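Laminin subunit ALPHA-1 (Mus musculus, PDB 2JD4) forms part of the basement membrane protein laminin-111 and, through its metal-binding LG4-5 domain pair, probably provides attachment sites for cell surfaces. Local coordinates at residues 61-66 with 138-143; 30-35 with 144-149; 270-275 with 304-309; 255-260 with 297-302; 104-109 with 120-125. The protein carries 4 engineered substitutions. All coordinates share one frame; numbering follows the deposited sequence.

Contact 1: 61-66 with 138-143; sequences YYVAHQ and LDVERK. With MG (magnesium ion), chain C.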
# COMPACT_ATOMS: atom_id res chain seq x y z
N TYR A 61 -2.62 15.71 -4.59
CA TYR A 61 -2.99 16.44 -5.81
C TYR A 61 -1.80 17.23 -6.36
O TYR A 61 -0.89 17.60 -5.61
CB TYR A 61 -4.21 17.36 -5.60
CG TYR A 61 -3.97 18.71 -4.95
CD1 TYR A 61 -3.26 19.72 -5.59
CD2 TYR A 61 -4.53 19.00 -3.70
CE1 TYR A 61 -3.10 20.97 -5.01
CE2 TYR A 61 -4.37 20.25 -3.11
CZ TYR A 61 -3.66 21.23 -3.78
OH TYR A 61 -3.51 22.47 -3.20
N TYR A 62 -1.84 17.48 -7.66
CA TYR A 62 -0.77 18.20 -8.35
C TYR A 62 -1.29 18.96 -9.57
O TYR A 62 -2.14 18.46 -10.31
CB TYR A 62 0.30 17.19 -8.77
CG TYR A 62 1.41 17.72 -9.65
CD1 TYR A 62 2.50 18.41 -9.10
CD2 TYR A 62 1.40 17.49 -11.02
CE1 TYR A 62 3.55 18.85 -9.90
CE2 TYR A 62 2.45 17.93 -11.83
CZ TYR A 62 3.51 18.60 -11.27
OH TYR A 62 4.54 19.03 -12.07
N VAL A 63 -0.78 20.18 -9.76
CA VAL A 63 -1.11 21.02 -10.92
C VAL A 63 0.20 21.69 -11.30
O VAL A 63 1.02 22.02 -10.44
CB VAL A 63 -2.16 22.11 -10.60
CG1 VAL A 63 -3.52 21.48 -10.37
CG2 VAL A 63 -1.73 22.93 -9.40
N ALA A 64 0.43 21.88 -12.60
CA ALA A 64 1.68 22.49 -13.03
C ALA A 64 1.66 23.02 -14.44
O ALA A 64 0.83 22.62 -15.27
CB ALA A 64 2.82 21.49 -12.88
N HIS A 65 2.59 23.92 -14.71
CA HIS A 65 2.73 24.51 -16.02
C HIS A 65 3.29 23.41 -16.91
O HIS A 65 3.84 22.42 -16.41
CB HIS A 65 3.69 25.70 -15.95
CG HIS A 65 3.80 26.47 -17.23
ND1 HIS A 65 4.49 25.99 -18.33
CD2 HIS A 65 3.30 27.67 -17.59
CE1 HIS A 65 4.40 26.87 -19.31
NE2 HIS A 65 3.69 27.90 -18.89
N GLN A 66 3.13 23.56 -18.21
CA GLN A 66 3.64 22.58 -19.15
C GLN A 66 5.15 22.41 -18.98
O GLN A 66 5.67 21.30 -19.10
CB GLN A 66 3.33 23.00 -20.59
CG GLN A 66 3.83 22.04 -21.66
CD GLN A 66 3.09 20.72 -21.67
OE1 GLN A 66 3.36 19.85 -22.50
NE2 GLN A 66 2.14 20.56 -20.74
N LEU A 138 0.22 32.07 -10.40
CA LEU A 138 0.39 30.62 -10.48
C LEU A 138 -0.15 30.27 -11.86
O LEU A 138 -1.36 30.25 -12.07
CB LEU A 138 -0.43 29.90 -9.40
CG LEU A 138 -0.51 28.37 -9.51
CD1 LEU A 138 0.88 27.75 -9.29
CD2 LEU A 138 -1.50 27.83 -8.47
N ASP A 139 0.76 30.03 -12.79
CA ASP A 139 0.40 29.71 -14.17
C ASP A 139 0.57 28.23 -14.43
O ASP A 139 1.70 27.74 -14.57
CB ASP A 139 1.30 30.51 -15.12
CG ASP A 139 1.32 31.99 -14.78
OD1 ASP A 139 0.32 32.68 -15.06
OD2 ASP A 139 2.34 32.46 -14.22
N VAL A 140 -0.55 27.50 -14.53
CA VAL A 140 -0.49 26.06 -14.76
C VAL A 140 -1.54 25.58 -15.76
O VAL A 140 -2.50 26.28 -16.05
CB VAL A 140 -0.70 25.29 -13.44
CG1 VAL A 140 0.34 25.71 -12.41
CG2 VAL A 140 -2.10 25.56 -12.90
N GLU A 141 -1.33 24.36 -16.28
CA GLU A 141 -2.25 23.75 -17.23
C GLU A 141 -3.62 23.54 -16.59
O GLU A 141 -3.71 23.32 -15.38
CB GLU A 141 -1.71 22.40 -17.70
CG GLU A 141 -0.49 22.48 -18.58
CD GLU A 141 -0.80 23.07 -19.94
OE1 GLU A 141 -1.13 24.28 -20.01
OE2 GLU A 141 -0.73 22.32 -20.94
N ARG A 142 -4.67 23.61 -17.41
CA ARG A 142 -6.05 23.45 -16.96
C ARG A 142 -6.38 22.00 -16.59
O ARG A 142 -7.39 21.46 -17.05
CB ARG A 142 -7.01 23.91 -18.07
CG ARG A 142 -6.79 25.32 -18.60
CD ARG A 142 -7.72 26.32 -17.95
NE ARG A 142 -7.34 26.62 -16.58
CZ ARG A 142 -8.15 27.16 -15.67
NH1 ARG A 142 -9.40 27.46 -15.99
NH2 ARG A 142 -7.70 27.40 -14.45
N LYS A 143 -5.54 21.37 -15.78
CA LYS A 143 -5.76 19.98 -15.38
C LYS A 143 -5.22 19.71 -13.98
O LYS A 143 -4.13 20.17 -13.63
CB LYS A 143 -5.06 19.02 -16.35
CG LYS A 143 -5.55 19.11 -17.79
CD LYS A 143 -4.72 18.22 -18.71
CE LYS A 143 -5.19 18.36 -20.16
NZ LYS A 143 -4.36 17.55 -21.11
MG MG C . 3.92 32.33 -12.58
O HOH W 1 -1.87 21.35 -14.34
O HOH W 2 5.66 31.85 -14.07
O HOH W 3 4.32 34.53 -12.55

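Contact 2: 30-35 with 144-149; sequences SHLVLP and LYLGGL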
# COMPACT_ATOMS: atom_id res chain seq x y z
N SER A 30 -1.88 5.06 -9.51
CA SER A 30 -3.34 5.18 -9.51
C SER A 30 -3.63 6.68 -9.48
O SER A 30 -3.05 7.40 -8.69
CB SER A 30 -3.94 4.53 -8.26
OG SER A 30 -3.56 3.17 -8.15
N HIS A 31 -4.53 7.14 -10.34
CA HIS A 31 -4.86 8.57 -10.36
C HIS A 31 -6.06 8.89 -11.24
O HIS A 31 -6.54 8.04 -11.99
CB HIS A 31 -3.67 9.37 -10.90
CG HIS A 31 -3.46 9.20 -12.37
ND1 HIS A 31 -2.95 8.04 -12.93
CD2 HIS A 31 -3.81 9.99 -13.42
CE1 HIS A 31 -3.00 8.12 -14.24
NE2 HIS A 31 -3.52 9.30 -14.57
N LEU A 32 -6.53 10.13 -11.13
CA LEU A 32 -7.61 10.66 -11.95
C LEU A 32 -7.06 11.98 -12.49
O LEU A 32 -6.37 12.71 -11.78
CB LEU A 32 -8.86 10.97 -11.12
CG LEU A 32 -9.70 9.86 -10.48
CD1 LEU A 32 -10.88 10.50 -9.75
CD2 LEU A 32 -10.19 8.90 -11.55
N VAL A 33 -7.34 12.28 -13.75
CA VAL A 33 -6.92 13.54 -14.35
C VAL A 33 -8.24 14.29 -14.55
O VAL A 33 -9.08 13.88 -15.35
CB VAL A 33 -6.21 13.34 -15.70
CG1 VAL A 33 -5.88 14.69 -16.32
CG2 VAL A 33 -4.94 12.52 -15.49
N LEU A 34 -8.42 15.36 -13.80
CA LEU A 34 -9.64 16.15 -13.85
C LEU A 34 -9.48 17.50 -14.53
O LEU A 34 -8.50 18.21 -14.31
CB LEU A 34 -10.17 16.36 -12.43
CG LEU A 34 -10.35 15.12 -11.56
CD1 LEU A 34 -10.87 15.54 -10.19
CD2 LEU A 34 -11.33 14.16 -12.22
N PRO A 35 -10.46 17.88 -15.36
CA PRO A 35 -10.42 19.16 -16.08
C PRO A 35 -10.71 20.33 -15.14
O PRO A 35 -11.51 20.20 -14.22
CB PRO A 35 -11.54 19.03 -17.13
CG PRO A 35 -11.96 17.57 -17.08
CD PRO A 35 -11.70 17.15 -15.67
N LEU A 144 -5.97 18.97 -13.18
CA LEU A 144 -5.53 18.64 -11.84
C LEU A 144 -5.39 17.13 -11.71
O LEU A 144 -6.30 16.39 -12.06
CB LEU A 144 -6.51 19.18 -10.79
CG LEU A 144 -6.22 18.85 -9.32
CD1 LEU A 144 -6.61 20.02 -8.41
CD2 LEU A 144 -6.98 17.61 -8.92
N TYR A 145 -4.24 16.68 -11.22
CA TYR A 145 -4.00 15.26 -11.02
C TYR A 145 -4.36 14.93 -9.58
O TYR A 145 -3.79 15.50 -8.65
CB TYR A 145 -2.53 14.92 -11.29
CG TYR A 145 -2.10 15.19 -12.71
CD1 TYR A 145 -1.75 16.48 -13.12
CD2 TYR A 145 -2.07 14.17 -13.66
CE1 TYR A 145 -1.38 16.74 -14.43
CE2 TYR A 145 -1.71 14.42 -14.97
CZ TYR A 145 -1.36 15.70 -15.35
OH TYR A 145 -0.99 15.95 -16.66
N LEU A 146 -5.30 14.00 -9.40
CA LEU A 146 -5.77 13.61 -8.08
C LEU A 146 -5.35 12.20 -7.66
O LEU A 146 -5.53 11.22 -8.40
CB LEU A 146 -7.30 13.72 -8.01
CG LEU A 146 -7.96 13.45 -6.64
CD1 LEU A 146 -7.56 14.57 -5.66
CD2 LEU A 146 -9.48 13.39 -6.80
N GLY A 147 -4.79 12.10 -6.45
CA GLY A 147 -4.37 10.82 -5.91
C GLY A 147 -3.08 10.20 -6.40
O GLY A 147 -2.61 9.22 -5.83
N GLY A 148 -2.51 10.76 -7.47
CA GLY A 148 -1.28 10.23 -8.02
C GLY A 148 -1.00 10.85 -9.38
O GLY A 148 -1.67 11.80 -9.78
N LEU A 149 -0.01 10.31 -10.09
CA LEU A 149 0.36 10.81 -11.41
C LEU A 149 0.42 9.68 -12.44
O LEU A 149 0.57 8.51 -12.08
CB LEU A 149 1.73 11.50 -11.35
CG LEU A 149 1.92 12.65 -10.37
CD1 LEU A 149 3.42 12.97 -10.24
CD2 LEU A 149 1.15 13.87 -10.84

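Contact 3: 270-275 with 304-309; sequences ATYQPR and NSVRAE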
# COMPACT_ATOMS: atom_id res chain seq x y z
N ALA A 270 9.85 -26.16 9.20
CA ALA A 270 9.47 -25.80 10.56
C ALA A 270 7.94 -25.69 10.54
O ALA A 270 7.38 -24.92 9.75
CB ALA A 270 10.08 -24.46 10.96
N THR A 271 7.26 -26.45 11.39
CA THR A 271 5.80 -26.46 11.42
C THR A 271 5.18 -25.96 12.72
O THR A 271 5.54 -26.41 13.81
CB THR A 271 5.28 -27.89 11.14
OG1 THR A 271 5.68 -28.30 9.83
CG2 THR A 271 3.77 -27.94 11.25
N TYR A 272 4.23 -25.02 12.59
CA TYR A 272 3.53 -24.47 13.75
C TYR A 272 2.06 -24.88 13.75
O TYR A 272 1.31 -24.51 12.85
CB TYR A 272 3.60 -22.94 13.77
CG TYR A 272 2.72 -22.33 14.84
CD1 TYR A 272 3.00 -22.51 16.20
CD2 TYR A 272 1.57 -21.61 14.51
CE1 TYR A 272 2.17 -22.00 17.19
CE2 TYR A 272 0.72 -21.09 15.50
CZ TYR A 272 1.03 -21.29 16.84
OH TYR A 272 0.21 -20.78 17.82
N GLN A 273 1.66 -25.65 14.76
CA GLN A 273 0.27 -26.07 14.86
C GLN A 273 -0.35 -25.55 16.16
O GLN A 273 0.12 -25.88 17.25
CB GLN A 273 0.16 -27.60 14.82
CG GLN A 273 -1.26 -28.11 14.99
CD GLN A 273 -1.41 -29.56 14.59
OE1 GLN A 273 -0.72 -30.43 15.12
NE2 GLN A 273 -2.31 -29.82 13.65
N PRO A 274 -1.40 -24.73 16.04
CA PRO A 274 -2.08 -24.16 17.21
C PRO A 274 -2.94 -25.18 17.96
O PRO A 274 -3.30 -26.22 17.40
CB PRO A 274 -2.92 -23.04 16.60
CG PRO A 274 -3.30 -23.61 15.27
CD PRO A 274 -1.99 -24.22 14.79
N ARG A 275 -3.26 -24.88 19.21
CA ARG A 275 -4.08 -25.77 20.04
C ARG A 275 -5.39 -26.13 19.35
O ARG A 275 -5.81 -27.28 19.37
CB ARG A 275 -4.39 -25.10 21.39
CG ARG A 275 -3.20 -24.46 22.08
CD ARG A 275 -3.57 -24.01 23.49
NE ARG A 275 -2.66 -23.01 24.02
CZ ARG A 275 -2.58 -21.75 23.57
NH1 ARG A 275 -3.37 -21.35 22.58
NH2 ARG A 275 -1.72 -20.90 24.12
N ASN A 304 4.92 -17.84 19.68
CA ASN A 304 5.29 -19.25 19.81
C ASN A 304 6.33 -19.63 18.76
O ASN A 304 6.07 -19.53 17.56
CB ASN A 304 4.04 -20.12 19.65
CG ASN A 304 2.93 -19.72 20.61
OD1 ASN A 304 3.00 -19.98 21.81
ND2 ASN A 304 1.91 -19.06 20.08
N SER A 305 7.50 -20.08 19.21
CA SER A 305 8.58 -20.45 18.30
C SER A 305 8.73 -21.95 18.08
O SER A 305 8.43 -22.76 18.95
CB SER A 305 9.91 -19.89 18.80
OG SER A 305 9.94 -18.47 18.72
N VAL A 306 9.21 -22.30 16.89
CA VAL A 306 9.46 -23.68 16.49
C VAL A 306 10.63 -23.63 15.51
O VAL A 306 10.58 -22.89 14.53
CB VAL A 306 8.24 -24.30 15.78
CG1 VAL A 306 8.55 -25.72 15.37
CG2 VAL A 306 7.03 -24.27 16.70
N ARG A 307 11.67 -24.41 15.77
CA ARG A 307 12.83 -24.39 14.89
C ARG A 307 13.36 -25.74 14.45
O ARG A 307 12.93 -26.79 14.94
CB ARG A 307 13.96 -23.60 15.56
CG ARG A 307 14.48 -24.21 16.85
CD ARG A 307 15.11 -23.14 17.72
NE ARG A 307 14.10 -22.20 18.20
CZ ARG A 307 14.38 -21.03 18.77
NH1 ARG A 307 15.63 -20.64 18.94
NH2 ARG A 307 13.39 -20.25 19.19
N ALA A 308 14.29 -25.70 13.51
CA ALA A 308 14.92 -26.90 12.96
C ALA A 308 16.35 -26.54 12.58
O ALA A 308 16.58 -25.51 11.95
CB ALA A 308 14.15 -27.39 11.74
N GLU A 309 17.29 -27.39 12.96
CA GLU A 309 18.70 -27.15 12.67
C GLU A 309 19.33 -28.35 11.97
O GLU A 309 18.78 -28.87 10.99
CB GLU A 309 19.46 -26.85 13.96
CG GLU A 309 18.94 -25.63 14.71
CD GLU A 309 19.54 -25.49 16.09
OE1 GLU A 309 19.38 -26.43 16.90
OE2 GLU A 309 20.15 -24.44 16.37

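Contact 4: 255-260 with 297-302; sequences GKVLFH and IVLTVD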
# COMPACT_ATOMS: atom_id res chain seq x y z
N GLY A 255 -4.85 -25.13 8.58
CA GLY A 255 -4.77 -24.46 9.86
C GLY A 255 -3.40 -24.33 10.48
O GLY A 255 -3.25 -23.72 11.54
N LYS A 256 -2.38 -24.88 9.84
CA LYS A 256 -1.02 -24.79 10.36
C LYS A 256 -0.14 -23.92 9.46
O LYS A 256 -0.40 -23.79 8.27
CB LYS A 256 -0.39 -26.19 10.46
CG LYS A 256 -1.02 -27.06 11.53
CD LYS A 256 -1.21 -28.49 11.05
CE LYS A 256 0.10 -29.11 10.58
NZ LYS A 256 -0.12 -30.52 10.13
N VAL A 257 0.89 -23.32 10.05
CA VAL A 257 1.81 -22.49 9.29
C VAL A 257 3.10 -23.28 9.06
O VAL A 257 3.67 -23.84 10.00
CB VAL A 257 2.13 -21.18 10.03
CG1 VAL A 257 3.15 -20.36 9.25
CG2 VAL A 257 0.86 -20.37 10.21
N LEU A 258 3.54 -23.32 7.80
CA LEU A 258 4.76 -24.04 7.43
C LEU A 258 5.78 -23.09 6.81
O LEU A 258 5.44 -22.23 5.99
CB LEU A 258 4.44 -25.14 6.42
CG LEU A 258 3.29 -26.09 6.74
CD1 LEU A 258 3.14 -27.12 5.62
CD2 LEU A 258 3.54 -26.78 8.07
N PHE A 259 7.03 -23.26 7.22
CA PHE A 259 8.15 -22.47 6.73
C PHE A 259 9.16 -23.46 6.16
O PHE A 259 9.84 -24.16 6.91
CB PHE A 259 8.76 -21.68 7.90
CG PHE A 259 9.99 -20.87 7.54
CD1 PHE A 259 10.11 -20.27 6.30
CD2 PHE A 259 10.99 -20.67 8.49
CE1 PHE A 259 11.22 -19.47 6.00
CE2 PHE A 259 12.09 -19.87 8.20
CZ PHE A 259 12.21 -19.27 6.95
N HIS A 260 9.22 -23.54 4.83
CA HIS A 260 10.13 -24.46 4.14
C HIS A 260 11.37 -23.74 3.64
O HIS A 260 11.30 -22.59 3.21
CB HIS A 260 9.46 -25.10 2.93
CG HIS A 260 8.13 -25.72 3.21
ND1 HIS A 260 7.99 -26.85 3.98
CD2 HIS A 260 6.89 -25.38 2.80
CE1 HIS A 260 6.71 -27.18 4.04
NE2 HIS A 260 6.02 -26.30 3.34
N ILE A 297 16.67 -22.48 11.22
CA ILE A 297 15.38 -22.02 10.70
C ILE A 297 14.41 -21.88 11.87
O ILE A 297 14.09 -22.86 12.55
CB ILE A 297 14.82 -23.04 9.68
CG1 ILE A 297 15.63 -22.95 8.38
CG2 ILE A 297 13.36 -22.78 9.42
CD1 ILE A 297 15.27 -24.02 7.37
N VAL A 298 13.93 -20.66 12.09
CA VAL A 298 13.01 -20.40 13.20
C VAL A 298 11.69 -19.75 12.75
O VAL A 298 11.70 -18.72 12.08
CB VAL A 298 13.66 -19.48 14.26
CG1 VAL A 298 12.70 -19.25 15.41
CG2 VAL A 298 14.97 -20.10 14.76
N LEU A 299 10.58 -20.38 13.13
CA LEU A 299 9.24 -19.89 12.81
C LEU A 299 8.55 -19.50 14.12
O LEU A 299 8.47 -20.30 15.05
CB LEU A 299 8.41 -20.97 12.10
CG LEU A 299 6.93 -20.60 11.89
CD1 LEU A 299 6.83 -19.31 11.09
CD2 LEU A 299 6.20 -21.74 11.19
N THR A 300 8.05 -18.27 14.18
CA THR A 300 7.38 -17.80 15.38
C THR A 300 6.00 -17.22 15.03
O THR A 300 5.90 -16.29 14.23
CB THR A 300 8.22 -16.71 16.08
OG1 THR A 300 9.54 -17.21 16.30
CG2 THR A 300 7.60 -16.33 17.41
N VAL A 301 4.96 -17.79 15.63
CA VAL A 301 3.59 -17.32 15.39
C VAL A 301 2.98 -16.92 16.73
O VAL A 301 2.92 -17.72 17.67
CB VAL A 301 2.72 -18.42 14.76
CG1 VAL A 301 1.34 -17.87 14.46
CG2 VAL A 301 3.37 -18.93 13.47
N ASP A 302 2.52 -15.67 16.80
CA ASP A 302 1.94 -15.13 18.02
C ASP A 302 2.85 -15.37 19.23
O ASP A 302 2.38 -15.65 20.33
CB ASP A 302 0.55 -15.75 18.28
CG ASP A 302 -0.47 -15.35 17.23
OD1 ASP A 302 -0.36 -14.23 16.69
OD2 ASP A 302 -1.39 -16.15 16.96

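Contact 5: 104-109 with 120-125; sequences KWHTVK and TVDGQE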
# COMPACT_ATOMS: atom_id res chain seq x y z
N LYS A 104 -9.74 7.51 9.86
CA LYS A 104 -11.01 8.21 10.01
C LYS A 104 -11.05 9.35 8.99
O LYS A 104 -10.01 9.86 8.58
CB LYS A 104 -11.16 8.76 11.43
CG LYS A 104 -11.28 7.68 12.50
CD LYS A 104 -11.33 8.28 13.89
CE LYS A 104 -11.62 7.23 14.95
NZ LYS A 104 -10.55 6.20 15.03
N TRP A 105 -12.26 9.74 8.59
CA TRP A 105 -12.41 10.82 7.61
C TRP A 105 -11.98 12.18 8.15
O TRP A 105 -12.32 12.55 9.27
CB TRP A 105 -13.86 10.91 7.14
CG TRP A 105 -14.27 9.80 6.20
CD1 TRP A 105 -14.97 8.67 6.51
CD2 TRP A 105 -13.97 9.72 4.81
NE1 TRP A 105 -15.13 7.89 5.39
CE2 TRP A 105 -14.52 8.51 4.33
CE3 TRP A 105 -13.28 10.55 3.91
CZ2 TRP A 105 -14.41 8.12 2.99
CZ3 TRP A 105 -13.17 10.16 2.58
CH2 TRP A 105 -13.73 8.95 2.14
N HIS A 106 -11.25 12.92 7.32
CA HIS A 106 -10.79 14.25 7.68
C HIS A 106 -11.10 15.22 6.54
O HIS A 106 -11.14 14.81 5.38
CB HIS A 106 -9.27 14.26 7.91
CG HIS A 106 -8.82 13.36 9.02
ND1 HIS A 106 -9.09 13.62 10.34
CD2 HIS A 106 -8.11 12.20 9.00
CE1 HIS A 106 -8.57 12.66 11.09
NE2 HIS A 106 -7.97 11.79 10.30
N THR A 107 -11.32 16.48 6.87
CA THR A 107 -11.57 17.49 5.85
C THR A 107 -10.26 18.27 5.76
O THR A 107 -9.67 18.62 6.78
CB THR A 107 -12.72 18.43 6.24
OG1 THR A 107 -12.38 19.12 7.45
CG2 THR A 107 -14.00 17.64 6.45
N VAL A 108 -9.81 18.53 4.54
CA VAL A 108 -8.55 19.25 4.33
C VAL A 108 -8.73 20.43 3.39
O VAL A 108 -9.47 20.35 2.42
CB VAL A 108 -7.48 18.31 3.74
CG1 VAL A 108 -6.23 19.10 3.38
CG2 VAL A 108 -7.15 17.20 4.75
N LYS A 109 -8.06 21.53 3.70
CA LYS A 109 -8.14 22.72 2.87
C LYS A 109 -6.75 23.32 2.70
O LYS A 109 -6.01 23.46 3.67
CB LYS A 109 -9.08 23.74 3.52
CG LYS A 109 -9.30 24.99 2.68
CD LYS A 109 -9.80 26.15 3.55
CE LYS A 109 -11.08 25.81 4.29
NZ LYS A 109 -11.50 26.94 5.18
N THR A 120 -5.64 23.99 6.49
CA THR A 120 -6.64 23.71 7.51
C THR A 120 -6.99 22.22 7.49
O THR A 120 -7.18 21.64 6.43
CB THR A 120 -7.94 24.51 7.26
OG1 THR A 120 -7.63 25.90 7.10
CG2 THR A 120 -8.90 24.34 8.43
N VAL A 121 -7.04 21.61 8.67
CA VAL A 121 -7.41 20.21 8.79
C VAL A 121 -8.46 20.11 9.88
O VAL A 121 -8.22 20.52 11.01
CB VAL A 121 -6.20 19.30 9.15
CG1 VAL A 121 -6.66 17.85 9.33
CG2 VAL A 121 -5.14 19.37 8.04
N ASP A 122 -9.62 19.59 9.53
CA ASP A 122 -10.73 19.46 10.46
C ASP A 122 -11.02 20.78 11.18
O ASP A 122 -11.28 20.80 12.37
CB ASP A 122 -10.45 18.37 11.50
CG ASP A 122 -10.30 16.99 10.87
OD1 ASP A 122 -11.01 16.70 9.89
OD2 ASP A 122 -9.47 16.19 11.36
N GLY A 123 -10.97 21.89 10.44
CA GLY A 123 -11.26 23.19 11.02
C GLY A 123 -10.13 23.92 11.74
O GLY A 123 -10.25 25.12 12.00
N GLN A 124 -9.06 23.21 12.07
CA GLN A 124 -7.93 23.83 12.76
C GLN A 124 -7.02 24.47 11.71
O GLN A 124 -6.38 23.77 10.93
CB GLN A 124 -7.16 22.79 13.59
CG GLN A 124 -6.47 21.69 12.78
CD GLN A 124 -6.01 20.50 13.63
OE1 GLN A 124 -5.20 20.65 14.55
NE2 GLN A 124 -6.53 19.32 13.31
N GLU A 125 -6.99 25.80 11.69
CA GLU A 125 -6.19 26.54 10.73
C GLU A 125 -4.77 26.78 11.22
O GLU A 125 -4.55 27.11 12.39
CB GLU A 125 -6.88 27.88 10.42
CG GLU A 125 -6.33 28.63 9.21
CD GLU A 125 -7.11 29.91 8.91
OE1 GLU A 125 -8.34 29.84 8.69
OE2 GLU A 125 -6.48 30.99 8.89
O HOH W 4 -11.17 21.72 7.24
O HOH W 5 -6.64 26.42 4.77

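Contact 1: 61-66 with 138-143
The end of strand 58-64 meets loop 138-143 at a steep angle, with end-to-end directions 113° apart, and E141 N donates a nearly straight hydrogen bond to A64 O (3.0 Å) from above the carbonyl plane. A water accepts from A64 N and lies close to E141 O and K143 O. V140 rests on the A64 backbone, its CG1 3.5 Å from A64 CA, and its CG2 lies 4.1 Å from V63 CB. H65 sets CB and its ring edge against D139 O, with CB 3.2 Å from that oxygen. E141 bends at chi2 (-69°) and crosses Q66 obliquely, its carboxylate near Q66 CB and NE2. An alanine at E141 would probably keep the backbone bond but open a gap beside Q66. D139 OD2 binds magnesium at 2.3 Å, in a site completed by D70, L87, T137 and waters. The contact thus links this metal-site loop of the laminin G domain to strand 58-64, which lies between strands 71-77 and 143-146.

Contact 2: 30-35 with 144-149
V33 and Y145 run alongside each other, V33 CG2 resting 3.8 Å from Y145 CD2 and equally near CE2. H31 stands next to them. Its ring has V33 CG2 at the edge and L149 C over one face, 3.7 Å above the plane and off-centre. H31 CG takes the crowded position between backbone N and carbonyl carbon (chi1 72°), which places it 3.9 Å from L149 C. H31 ND1 hydrogen-bonds to N29 O. L32, L34, L144 and L146 point to the other face of the sheet. There L146 CD2 reaches both neighbours across, 4.2 Å from L34 CD1 and 4.4 Å from L32 CD1.

Two antiparallel hydrogen-bonded pairs, L32 with L146 and L34 with L144, fix this register with four backbone bonds. V33 and Y145 form the non-hydrogen-bonded pair between them. Past L146 the chain turns through G147 and G148. A side chain on G148 would run into S30 O, which lies 3.4 Å from G148 CA. S164 OG is within hydrogen-bonding reach of both S30 O and G147 O, which share its one proton.

In this laminin G beta sandwich, L146 packs on I169 and I172 of strand 167-174 in the facing sheet. Within their own sheet, strand 31-35 is flanked by 186-188 and strand 143-146 by 58-64.

Contact 3: 270-275 with 304-309
Strands 270-272 and 304-308 run antiparallel at 156°, with V306 facing T271 and A270, but their axes stay 6.2 Å apart at the closest point. No clear hydrogen bond joins them. The nearest CA atoms are those of A270 and R307. T271 O lies against the V306 side chain, 3.5 Å from CG1, and A270 CB sits 3.9 Å from V306 O.

These are edge strands of a laminin G beta sandwich. Strand 267-272 takes its backbone bonds from strand 256-262, and strand 304-308 from strand 296-301. The two sheets come together here through side chains set against each other and against backbone oxygens.

Y272 fills much of the gap between them. With CG anti to the backbone N (chi1 172°), the ring extends to N304. It turns its CE1 corner to that residue, 3.6 Å from N304 CB. The N304 amide is nearly parallel to the ring, the planes 10° apart, and its ND2 bonds to V301 O. V306 CG2 lies at the ring edge near its plane, 4.4 Å from Y272 CD1. P274 N is over one face, near the ring's margin. The ring touches V301 of strand 296-301, and Y272 CB touches L299. An alanine in place of Y272 would probably open a gap between the edge strands and leave N304 CB and V306 CG2 without the ring beside them. Y272 OH, on CZ, lies 3.3 Å from N304 ND2.

Contact 4: 255-260 with 297-302
F259 and V257 point into the core of a laminin G beta sandwich and meet I297, L299 and V301 from the other strand. Strands 256-260 and 297-301 run nearly antiparallel, at 157°, but their axes are 8.1 Å apart. They pack through side chains, and no hydrogen bond passes between them.

Their backbone bonds go elsewhere. V257 and F259 pair with Y272 and A270 of strand 267-272. Strand 296-301 is held by strands 286-293 and 304-308.

The aliphatic contacts centre on L299. It reaches over with CD2, which lies 3.9 Å from V257 CG1 and 4.2 Å from F259 CB. One leucine methyl therefore spans two neighbours on the inward side of strand 256-260. V301 CG2 adds a looser touch, 4.3 Å from V257 CB.

One contact sets a methyl against a carbonyl oxygen: V257 O lies 3.5 Å from L299 CD2.

The aromatic contact is the tight one. F259 CG is anti to the backbone N (chi1 176°), and the ring lies against I297, while CB meets L299. A290 and L250 also touch the F259 side chain. I297 CG2, anti to its own backbone N, presses on the CD2-CE2 bond of F259, 3.3 Å from CD2 and 3.4 Å from CE2.

Contact 5: 104-109 with 120-125
The H106 ring meets the D122 carboxylate at its edge, the two planes 42° apart, while K104 C lies over one face, away from its centre. H106 ND1 donates to the syn lone pair of D122 OD2 (2.8 Å), which is tilted 23° from the ring plane. D122 OD1 takes the T107 N-H at 3.0 Å, and D122 N donates back to T107 O at 2.9 Å. Beyond this, K109 and T120 form a hydrogen-bonded pair with two backbone bonds. Their side chains are close neighbours, CB to CB 4.0 Å. V108 and V121 pair on the other face. Strand 116-121 then leaves the hairpin with 106-113 and enters a type I' turn, V121 to Q124, where a water joins G123 N and T107 OG1. H106 NE2 bonds to D102, so the imidazole sits between two carboxylates. They would probably stabilise a positive charge on it, while the two side-chain bonds of D122 restrain the start of the turn.

Overall arrangement
From the N terminus, contact 2 closes the widest loop among these contacts in the first laminin G domain, from 30-35 to 144-149. Contact 1 is nested inside it, and contact 5 inside contact 1. Contacts 1 and 2 touch, because strands 58-64 and 143-146 are neighbours in one sheet. Contact 5 belongs to the other sheet, its nearest atoms about 7 Å from contact 1. In the second laminin G domain, contacts 3 and 4 cross along the chain. Their centres are about 5 Å apart, and together they pack strands 256-262 and 267-272 against 296-301 and 304-308, across the sandwich. Contacts 1 and 3 lie on opposite sides of the chain's centre, their centres about 56 Å apart.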